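Local coordinates for protein transcobalamin-1 (Homo sapiens, PDB 4KKI) that binds vitamin B12 (cobalamin) with femtomolar affinity, carries it and shields it from the acid of the stomach, at residues 336-341 and 346-351; 361-366 and 373-378. All coordinates share one frame; numbering follows the deposited sequence.

In the fold
Contacts 1 and 2 follow each other along the chain in the C-terminal beta domain, and their centres are 11 Å apart. Contact 1 is the hairpin 336-341/346-351. Contact 2 joins helix segment 361-366, which covers one face of that hairpin, to 373-378. The two meet directly: Tyr338 OH is 3.4 Å from Met362 CG, Thr348 OG1 is 3.5 Å from Phe373 CE2, and Val350 CG2 is 3.6 Å from Val361 CG1. The other face of the hairpin bears glycans. Cyanocobalamin lies further off, about 11 Å from the side chain of Tyr338. Both contacts back onto cobalamin-binding residues: the side chain of Val340 is about 4 Å from that of Trp402, and that of Met362 about 4 Å from that of Ile386.

Contact 1 of 2, residues 336-341 and 346-351; sequences VNYSVR and YFTNVT. With NAG (2-acetamido-2-deoxy-beta-D-glucopyranose), chain H; NAG (2-acetamido-2-deoxy-beta-D-glucopyranose), chain C.
Val336 packs its CG2 methyl obliquely against CG2 of Val350, 3.6 Å away. The two residues face each other in an antiparallel beta hairpin at one side of the C-terminal beta domain's mixed sheet. Val336/Val350, Tyr338/Thr348 and Val340/Tyr346 are hydrogen-bonded pairs. The bond from Val340 N to Tyr346 O is short, 2.7 Å, and nearly straight at 165°. That from Tyr338 N to Thr348 O is weak. These six residues share the face that helices 358-368 and 370-373 cover. On it, Val350 CG1 reaches Tyr338 CB at 3.8 Å, and Thr348 OG1 lies near the plane of the Tyr338 ring, at its edge.

Asn337, Ser339, Phe347 and Asn349 occupy the opposite face, where two N-linked sugars begin. Asn337 ND2 is bonded to C1 of one N-acetylglucosamine, which folds back along the hairpin. The sugar's C5 sits 3.7 Å above one face of the Phe347 ring, toward the rim. Phe347 CG stands between its own backbone N and carbonyl carbon (chi1 65°), which lifts the ring off the sheet to meet the sugar. The sugar's O6 lies 3.2 Å from Phe347 CB and 3.3 Å from Ser339 CB, above this non-hydrogen-bonded pair. The second sugar is bonded to Asn349 ND2, and its acetamide O7 accepts a 2.8 Å hydrogen bond from Thr351 OG1.

Contact 2 of 2, residues 361-366 and 373-378; sequences VMEKAQ and FGFTME
This is a helix-to-strand packing contact, largely buried, in the C-terminal beta domain. Segment 361-366 of helix 358-368 lies against the start of strand 375-379 and the turn before it. The Phe375 ring is the main wedge. Met362 CE rests over one face, 3.8 Å from the ring centroid and 15° off the normal. A bend at chi3 brings this methyl back over the ring, and SD adds a Met-aromatic contact. Glu363 CG meets the ring edge near its plane, 3.9 Å from CZ. A water lies over the opposite face, toward the rim.

Gln366 ties the helix to the strand. With CG anti to the backbone N (chi1 -177°), the extended side chain runs past Gly374, and OE1 accepts a 3.2 Å bond from Phe375 N. The donor sits above the amide carbonyl plane, 58° out of it. NE2 lies 3.5 Å from Phe375 CE1. A leucine here would probably leave Phe375 N without this acceptor and the start of the strand less firmly tied to the helix.

Ala365 CB touches Phe373 CG at 3.6 Å, while Ala365 O lies at that ring's edge. Another water donates to both Met362 O and Phe373 O, bridging the backbones. Helix 358-368, which follows the 333-353 hairpin and packs on it, and here also meets the next strand, is consistent with a ubiquitin-like beta-grasp fold.

Contact 1 of 2, residues 336-341 and 346-351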
ATOM      1  N   VAL A 336      30.633   2.838   0.875  1.00 56.37           N
ATOM      2  CA  VAL A 336      29.843   2.007  -0.029  1.00 55.12           C
ATOM      3  C   VAL A 336      30.164   2.287  -1.496  1.00 51.33           C
ATOM      4  O   VAL A 336      30.757   3.312  -1.830  1.00 51.36           O
ATOM      5  CB  VAL A 336      28.332   2.238   0.174  1.00 54.70           C
ATOM      6  CG1 VAL A 336      27.884   1.729   1.536  1.00 48.73           C
ATOM      7  CG2 VAL A 336      28.000   3.714   0.008  1.00 46.50           C
ATOM      8  N   ASN A 337      29.758   1.370  -2.366  1.00 59.70           N
ATOM      9  CA  ASN A 337      29.889   1.559  -3.805  1.00 63.87           C
ATOM     10  C   ASN A 337      28.582   2.084  -4.400  1.00 68.10           C
ATOM     11  O   ASN A 337      27.719   1.310  -4.812  1.00 77.08           O
ATOM     12  CB  ASN A 337      30.296   0.246  -4.481  1.00 75.33           C
ATOM     13  CG  ASN A 337      30.437   0.376  -5.988  1.00 90.60           C
ATOM     14  OD1 ASN A 337      30.785   1.440  -6.505  1.00 92.71           O
ATOM     15  ND2 ASN A 337      30.155  -0.711  -6.703  1.00 99.00           N
ATOM     16  N   TYR A 338      28.443   3.406  -4.435  1.00 57.03           N
ATOM     17  CA  TYR A 338      27.236   4.042  -4.954  1.00 59.65           C
ATOM     18  C   TYR A 338      27.294   4.242  -6.463  1.00 63.99           C
ATOM     19  O   TYR A 338      28.208   4.886  -6.980  1.00 63.12           O
ATOM     20  CB  TYR A 338      27.005   5.388  -4.268  1.00 59.43           C
ATOM     21  CG  TYR A 338      25.798   6.146  -4.775  1.00 59.45           C
ATOM     22  CD1 TYR A 338      24.510   5.706  -4.498  1.00 58.38           C
ATOM     23  CD2 TYR A 338      25.947   7.311  -5.519  1.00 54.65           C
ATOM     24  CE1 TYR A 338      23.405   6.398  -4.951  1.00 58.28           C
ATOM     25  CE2 TYR A 338      24.846   8.010  -5.977  1.00 61.85           C
ATOM     26  CZ  TYR A 338      23.577   7.549  -5.689  1.00 60.89           C
ATOM     27  OH  TYR A 338      22.476   8.240  -6.139  1.00 47.06           O
ATOM     28  N   SER A 339      26.308   3.696  -7.164  1.00 57.79           N
ATOM     29  CA  SER A 339      26.266   3.809  -8.615  1.00 60.58           C
ATOM     30  C   SER A 339      24.901   4.266  -9.120  1.00 64.00           C
ATOM     31  O   SER A 339      23.868   3.953  -8.528  1.00 64.62           O
ATOM     32  CB  SER A 339      26.659   2.481  -9.270  1.00 52.22           C
ATOM     33  OG  SER A 339      25.741   1.456  -8.942  1.00 64.86           O
ATOM     34  N   VAL A 340      24.912   5.019 -10.215  1.00 53.65           N
ATOM     35  CA  VAL A 340      23.685   5.426 -10.884  1.00 45.63           C
ATOM     36  C   VAL A 340      23.664   4.841 -12.289  1.00 47.83           C
ATOM     37  O   VAL A 340      24.446   5.246 -13.148  1.00 55.08           O
ATOM     38  CB  VAL A 340      23.567   6.958 -10.978  1.00 50.72           C
ATOM     39  CG1 VAL A 340      22.358   7.345 -11.818  1.00 48.63           C
ATOM     40  CG2 VAL A 340      23.480   7.573  -9.586  1.00 50.02           C
ATOM     41  N   ARG A 341      22.776   3.877 -12.515  1.00 47.81           N
ATOM     42  CA  ARG A 341      22.689   3.211 -13.811  1.00 49.06           C
ATOM     43  C   ARG A 341      21.492   3.679 -14.637  1.00 56.53           C
ATOM     44  O   ARG A 341      20.347   3.627 -14.187  1.00 65.68           O
ATOM     45  CB  ARG A 341      22.656   1.689 -13.639  1.00 45.40           C
ATOM     46  CG  ARG A 341      22.206   0.930 -14.882  1.00 50.03           C
ATOM     47  CD  ARG A 341      22.416  -0.573 -14.743  1.00 42.14           C
ATOM     48  NE  ARG A 341      23.799  -0.954 -15.022  1.00 76.31           N
ATOM     49  CZ  ARG A 341      24.690  -1.282 -14.091  1.00 83.93           C
ATOM     50  NH1 ARG A 341      24.345  -1.291 -12.812  1.00 84.31           N
ATOM     51  NH2 ARG A 341      25.926  -1.609 -14.443  1.00 87.44           N
ATOM     52  N   TYR A 346      27.473   5.487 -13.716  1.00 56.63           N
ATOM     53  CA  TYR A 346      28.390   6.364 -12.997  1.00 58.28           C
ATOM     54  C   TYR A 346      28.513   5.863 -11.563  1.00 62.16           C
ATOM     55  O   TYR A 346      27.505   5.566 -10.924  1.00 62.25           O
ATOM     56  CB  TYR A 346      27.871   7.803 -12.998  1.00 50.37           C
ATOM     57  CG  TYR A 346      27.455   8.325 -14.358  1.00 53.35           C
ATOM     58  CD1 TYR A 346      26.156   8.150 -14.820  1.00 43.06           C
ATOM     59  CD2 TYR A 346      28.355   9.001 -15.175  1.00 53.84           C
ATOM     60  CE1 TYR A 346      25.764   8.626 -16.056  1.00 47.50           C
ATOM     61  CE2 TYR A 346      27.972   9.481 -16.419  1.00 53.48           C
ATOM     62  CZ  TYR A 346      26.673   9.289 -16.854  1.00 56.38           C
ATOM     63  OH  TYR A 346      26.275   9.758 -18.085  1.00 51.34           O
ATOM     64  N   PHE A 347      29.738   5.766 -11.057  1.00 65.59           N
ATOM     65  CA  PHE A 347      29.950   5.245  -9.708  1.00 62.06           C
ATOM     66  C   PHE A 347      31.071   5.950  -8.949  1.00 67.40           C
ATOM     67  O   PHE A 347      32.037   6.429  -9.542  1.00 77.76           O
ATOM     68  CB  PHE A 347      30.214   3.738  -9.747  1.00 60.78           C
ATOM     69  CG  PHE A 347      31.489   3.363 -10.443  1.00 73.83           C
ATOM     70  CD1 PHE A 347      31.525   3.212 -11.819  1.00 82.20           C
ATOM     71  CD2 PHE A 347      32.654   3.159  -9.721  1.00 76.63           C
ATOM     72  CE1 PHE A 347      32.697   2.869 -12.464  1.00 82.93           C
ATOM     73  CE2 PHE A 347      33.830   2.816 -10.358  1.00 79.53           C
ATOM     74  CZ  PHE A 347      33.851   2.669 -11.732  1.00 83.21           C
ATOM     75  N   THR A 348      30.922   6.004  -7.629  1.00 64.82           N
ATOM     76  CA  THR A 348      31.941   6.538  -6.734  1.00 69.14           C
ATOM     77  C   THR A 348      31.930   5.734  -5.445  1.00 72.48           C
ATOM     78  O   THR A 348      31.030   4.926  -5.218  1.00 78.72           O
ATOM     79  CB  THR A 348      31.678   8.016  -6.363  1.00 72.82           C
ATOM     80  OG1 THR A 348      30.290   8.198  -6.053  1.00 82.25           O
ATOM     81  CG2 THR A 348      32.060   8.941  -7.500  1.00 74.92           C
ATOM     82  N   ASN A 349      32.915   5.969  -4.602  1.00 65.77           N
ATOM     83  CA  ASN A 349      32.872   5.438  -3.269  1.00 60.72           C
ATOM     84  C   ASN A 349      32.558   6.604  -2.362  1.00 67.57           C
ATOM     85  O   ASN A 349      33.284   7.583  -2.329  1.00 75.91           O
ATOM     86  CB  ASN A 349      34.183   4.753  -2.896  1.00 58.94           C
ATOM     87  CG  ASN A 349      35.383   5.672  -3.001  1.00 71.16           C
ATOM     88  OD1 ASN A 349      35.546   6.401  -3.973  1.00 57.83           O
ATOM     89  ND2 ASN A 349      36.234   5.630  -1.992  1.00 85.76           N
ATOM     90  N   VAL A 350      31.440   6.522  -1.662  1.00 71.28           N
ATOM     91  CA  VAL A 350      31.060   7.582  -0.736  1.00 69.44           C
ATOM     92  C   VAL A 350      31.286   7.147   0.707  1.00 59.80           C
ATOM     93  O   VAL A 350      31.212   5.960   1.032  1.00 58.86           O
ATOM     94  CB  VAL A 350      29.594   8.039  -0.935  1.00 68.08           C
ATOM     95  CG1 VAL A 350      29.167   7.837  -2.381  1.00 63.65           C
ATOM     96  CG2 VAL A 350      28.661   7.294   0.002  1.00 74.78           C
ATOM     97  N   THR A 351      31.573   8.108   1.565  1.00 67.31           N
ATOM     98  CA  THR A 351      31.770   7.809   2.967  1.00 71.94           C
ATOM     99  C   THR A 351      30.779   8.607   3.797  1.00 68.94           C
ATOM    100  O   THR A 351      30.716   9.825   3.706  1.00 68.40           O
ATOM    101  CB  THR A 351      33.214   8.094   3.408  1.00 65.02           C
ATOM    102  OG1 THR A 351      34.110   7.341   2.590  1.00 69.38           O
ATOM    103  CG2 THR A 351      33.416   7.688   4.846  1.00 65.26           C
TER
HETATM  104  C1  NAG H 507      30.919  -0.715  -7.925  1.00105.77           C
HETATM  105  C2  NAG H 507      31.653  -2.039  -8.124  1.00111.68           C
HETATM  106  C3  NAG H 507      32.474  -2.013  -9.405  1.00111.53           C
HETATM  107  C4  NAG H 507      31.594  -1.612 -10.578  1.00116.09           C
HETATM  108  C5  NAG H 507      30.826  -0.330 -10.277  1.00116.47           C
HETATM  109  C6  NAG H 507      29.845  -0.041 -11.405  1.00121.70           C
HETATM  110  C7  NAG H 507      32.465  -3.537  -6.401  1.00115.44           C
HETATM  111  C8  NAG H 507      33.719  -3.982  -5.707  1.00114.99           C
HETATM  112  N2  NAG H 507      32.501  -2.342  -6.985  1.00114.18           N
HETATM  113  O3  NAG H 507      33.023  -3.289  -9.644  1.00108.06           O
HETATM  114  O4  NAG H 507      32.392  -1.417 -11.725  1.00118.17           O
HETATM  115  O5  NAG H 507      30.119  -0.423  -9.055  1.00110.29           O
HETATM  116  O6  NAG H 507      29.055   1.074 -11.062  1.00125.99           O
HETATM  117  O7  NAG H 507      31.470  -4.262  -6.417  1.00115.22           O
HETATM  118  C1  NAG C 502      37.430   6.451  -1.962  1.00 87.41           C
HETATM  119  C2  NAG C 502      37.832   7.596  -1.003  1.00 89.80           C
HETATM  120  C3  NAG C 502      39.275   8.083  -1.096  1.00 91.17           C
HETATM  121  C4  NAG C 502      40.213   6.946  -1.408  1.00 86.78           C
HETATM  122  C5  NAG C 502      39.736   6.281  -2.676  1.00 86.75           C
HETATM  123  C6  NAG C 502      40.741   5.239  -3.138  1.00 91.52           C
HETATM  124  C7  NAG C 502      35.813   8.837  -0.541  1.00 85.96           C
HETATM  125  C8  NAG C 502      35.095  10.140  -0.716  1.00 76.43           C
HETATM  126  N2  NAG C 502      36.934   8.705  -1.237  1.00 85.53           N
HETATM  127  O3  NAG C 502      39.671   8.654   0.151  1.00 88.49           O
HETATM  128  O4  NAG C 502      41.524   7.466  -1.593  1.00 76.64           O
HETATM  129  O5  NAG C 502      38.519   5.626  -2.373  1.00 83.81           O
HETATM  130  O6  NAG C 502      40.763   4.151  -2.212  1.00 83.14           O
HETATM  131  O7  NAG C 502      35.402   7.955   0.190  1.00 86.58           O

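Contact 2 of 2, residues 361-366 and 373-378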
ATOM      1  N   VAL A 361      23.614   8.977   1.328  1.00 55.53           N
ATOM      2  CA  VAL A 361      24.602   8.587   0.329  1.00 55.41           C
ATOM      3  C   VAL A 361      24.398   9.384  -0.953  1.00 62.90           C
ATOM      4  O   VAL A 361      25.352   9.921  -1.521  1.00 63.87           O
ATOM      5  CB  VAL A 361      24.517   7.077   0.020  1.00 55.07           C
ATOM      6  CG1 VAL A 361      25.349   6.728  -1.206  1.00 51.85           C
ATOM      7  CG2 VAL A 361      24.962   6.263   1.227  1.00 59.55           C
ATOM      8  N   MET A 362      23.147   9.464  -1.395  1.00 65.33           N
ATOM      9  CA  MET A 362      22.799  10.195  -2.610  1.00 56.73           C
ATOM     10  C   MET A 362      23.177  11.669  -2.500  1.00 50.65           C
ATOM     11  O   MET A 362      23.687  12.259  -3.451  1.00 53.08           O
ATOM     12  CB  MET A 362      21.303  10.059  -2.906  1.00 49.54           C
ATOM     13  CG  MET A 362      20.843   8.629  -3.152  1.00 53.11           C
ATOM     14  SD  MET A 362      19.092   8.519  -3.568  1.00 49.62           S
ATOM     15  CE  MET A 362      19.032   9.538  -5.041  1.00 47.51           C
ATOM     16  N   GLU A 363      22.927  12.252  -1.332  1.00 56.84           N
ATOM     17  CA  GLU A 363      23.201  13.666  -1.103  1.00 65.49           C
ATOM     18  C   GLU A 363      24.697  13.977  -1.088  1.00 66.17           C
ATOM     19  O   GLU A 363      25.120  15.037  -1.551  1.00 61.62           O
ATOM     20  CB  GLU A 363      22.538  14.137   0.193  1.00 66.11           C
ATOM     21  CG  GLU A 363      21.018  14.151   0.125  1.00 73.65           C
ATOM     22  CD  GLU A 363      20.377  14.577   1.430  1.00 79.53           C
ATOM     23  OE1 GLU A 363      21.070  14.559   2.468  1.00 80.75           O
ATOM     24  OE2 GLU A 363      19.179  14.934   1.416  1.00 84.91           O
ATOM     25  N   LYS A 364      25.494  13.056  -0.554  1.00 70.47           N
ATOM     26  CA  LYS A 364      26.944  13.217  -0.565  1.00 77.12           C
ATOM     27  C   LYS A 364      27.482  13.156  -1.987  1.00 73.12           C
ATOM     28  O   LYS A 364      28.358  13.934  -2.362  1.00 69.57           O
ATOM     29  CB  LYS A 364      27.624  12.156   0.303  1.00 84.73           C
ATOM     30  CG  LYS A 364      27.938  12.621   1.715  1.00 95.09           C
ATOM     31  CD  LYS A 364      28.832  13.854   1.701  1.00106.39           C
ATOM     32  CE  LYS A 364      30.168  13.569   1.029  1.00107.96           C
ATOM     33  NZ  LYS A 364      30.995  14.799   0.881  1.00105.61           N
ATOM     34  N   ALA A 365      26.949  12.229  -2.776  1.00 62.30           N
ATOM     35  CA  ALA A 365      27.355  12.091  -4.167  1.00 58.62           C
ATOM     36  C   ALA A 365      26.952  13.325  -4.971  1.00 63.64           C
ATOM     37  O   ALA A 365      27.674  13.749  -5.875  1.00 53.65           O
ATOM     38  CB  ALA A 365      26.756  10.832  -4.775  1.00 48.39           C
ATOM     39  N   GLN A 366      25.800  13.898  -4.633  1.00 57.15           N
ATOM     40  CA  GLN A 366      25.321  15.103  -5.306  1.00 60.31           C
ATOM     41  C   GLN A 366      26.277  16.269  -5.068  1.00 62.44           C
ATOM     42  O   GLN A 366      26.507  17.086  -5.958  1.00 57.93           O
ATOM     43  CB  GLN A 366      23.911  15.467  -4.832  1.00 52.24           C
ATOM     44  CG  GLN A 366      23.307  16.667  -5.550  1.00 51.37           C
ATOM     45  CD  GLN A 366      21.858  16.913  -5.165  1.00 60.25           C
ATOM     46  OE1 GLN A 366      21.028  17.250  -6.010  1.00 69.49           O
ATOM     47  NE2 GLN A 366      21.550  16.750  -3.885  1.00 51.02           N
ATOM     48  N   PHE A 373      25.451  13.188 -10.230  1.00 64.96           N
ATOM     49  CA  PHE A 373      24.720  12.627  -9.101  1.00 59.17           C
ATOM     50  C   PHE A 373      23.649  13.570  -8.552  1.00 55.83           C
ATOM     51  O   PHE A 373      23.082  13.323  -7.490  1.00 59.43           O
ATOM     52  CB  PHE A 373      25.693  12.207  -7.999  1.00 55.56           C
ATOM     53  CG  PHE A 373      26.611  11.089  -8.401  1.00 58.75           C
ATOM     54  CD1 PHE A 373      26.104   9.929  -8.967  1.00 61.40           C
ATOM     55  CD2 PHE A 373      27.982  11.199  -8.226  1.00 54.81           C
ATOM     56  CE1 PHE A 373      26.946   8.894  -9.340  1.00 58.31           C
ATOM     57  CE2 PHE A 373      28.829  10.170  -8.601  1.00 56.24           C
ATOM     58  CZ  PHE A 373      28.310   9.016  -9.159  1.00 56.80           C
ATOM     59  N   GLY A 374      23.374  14.646  -9.281  1.00 54.97           N
ATOM     60  CA  GLY A 374      22.310  15.559  -8.905  1.00 56.89           C
ATOM     61  C   GLY A 374      20.955  14.914  -9.118  1.00 58.85           C
ATOM     62  O   GLY A 374      20.682  14.362 -10.185  1.00 55.54           O
ATOM     63  N   PHE A 375      20.100  14.978  -8.105  1.00 57.04           N
ATOM     64  CA  PHE A 375      18.801  14.321  -8.189  1.00 62.69           C
ATOM     65  C   PHE A 375      17.655  15.203  -7.714  1.00 64.56           C
ATOM     66  O   PHE A 375      17.862  16.213  -7.040  1.00 59.19           O
ATOM     67  CB  PHE A 375      18.809  13.001  -7.408  1.00 57.94           C
ATOM     68  CG  PHE A 375      18.884  13.173  -5.915  1.00 49.79           C
ATOM     69  CD1 PHE A 375      20.104  13.366  -5.285  1.00 60.41           C
ATOM     70  CD2 PHE A 375      17.735  13.130  -5.140  1.00 50.93           C
ATOM     71  CE1 PHE A 375      20.176  13.521  -3.911  1.00 50.00           C
ATOM     72  CE2 PHE A 375      17.800  13.283  -3.766  1.00 53.22           C
ATOM     73  CZ  PHE A 375      19.023  13.480  -3.151  1.00 56.27           C
ATOM     74  N   THR A 376      16.441  14.805  -8.078  1.00 67.67           N
ATOM     75  CA  THR A 376      15.237  15.489  -7.638  1.00 61.67           C
ATOM     76  C   THR A 376      14.354  14.523  -6.859  1.00 62.18           C
ATOM     77  O   THR A 376      14.013  13.444  -7.346  1.00 60.83           O
ATOM     78  CB  THR A 376      14.436  16.054  -8.825  1.00 59.49           C
ATOM     79  OG1 THR A 376      15.253  16.967  -9.568  1.00 66.74           O
ATOM     80  CG2 THR A 376      13.190  16.775  -8.335  1.00 57.69           C
ATOM     81  N   MET A 377      13.994  14.911  -5.642  1.00 52.96           N
ATOM     82  CA  MET A 377      13.109  14.102  -4.823  1.00 55.39           C
ATOM     83  C   MET A 377      11.860  14.877  -4.433  1.00 56.68           C
ATOM     84  O   MET A 377      11.888  16.100  -4.300  1.00 66.69           O
ATOM     85  CB  MET A 377      13.828  13.625  -3.562  1.00 61.13           C
ATOM     86  CG  MET A 377      14.424  14.746  -2.738  1.00 66.38           C
ATOM     87  SD  MET A 377      14.534  14.307  -0.997  1.00 86.95           S
ATOM     88  CE  MET A 377      12.798  14.341  -0.550  1.00 71.48           C
ATOM     89  N   GLU A 378      10.763  14.155  -4.249  1.00 58.42           N
ATOM     90  CA  GLU A 378       9.527  14.755  -3.773  1.00 55.09           C
ATOM     91  C   GLU A 378       9.101  14.096  -2.468  1.00 58.18           C
ATOM     92  O   GLU A 378       9.313  12.900  -2.266  1.00 51.98           O
ATOM     93  CB  GLU A 378       8.424  14.628  -4.825  1.00 56.04           C
ATOM     94  CG  GLU A 378       8.735  15.332  -6.138  1.00 68.84           C
ATOM     95  CD  GLU A 378       7.595  15.240  -7.134  1.00 80.32           C
ATOM     96  OE1 GLU A 378       6.456  14.956  -6.709  1.00 79.75           O
ATOM     97  OE2 GLU A 378       7.838  15.448  -8.342  1.00 88.45           O
TER
HETATM   98  O   HOH W   1      22.860  10.994  -5.871  1.00 49.79           O
HETATM   99  O   HOH W   2      18.154  17.299  -3.945  1.00 78.46           O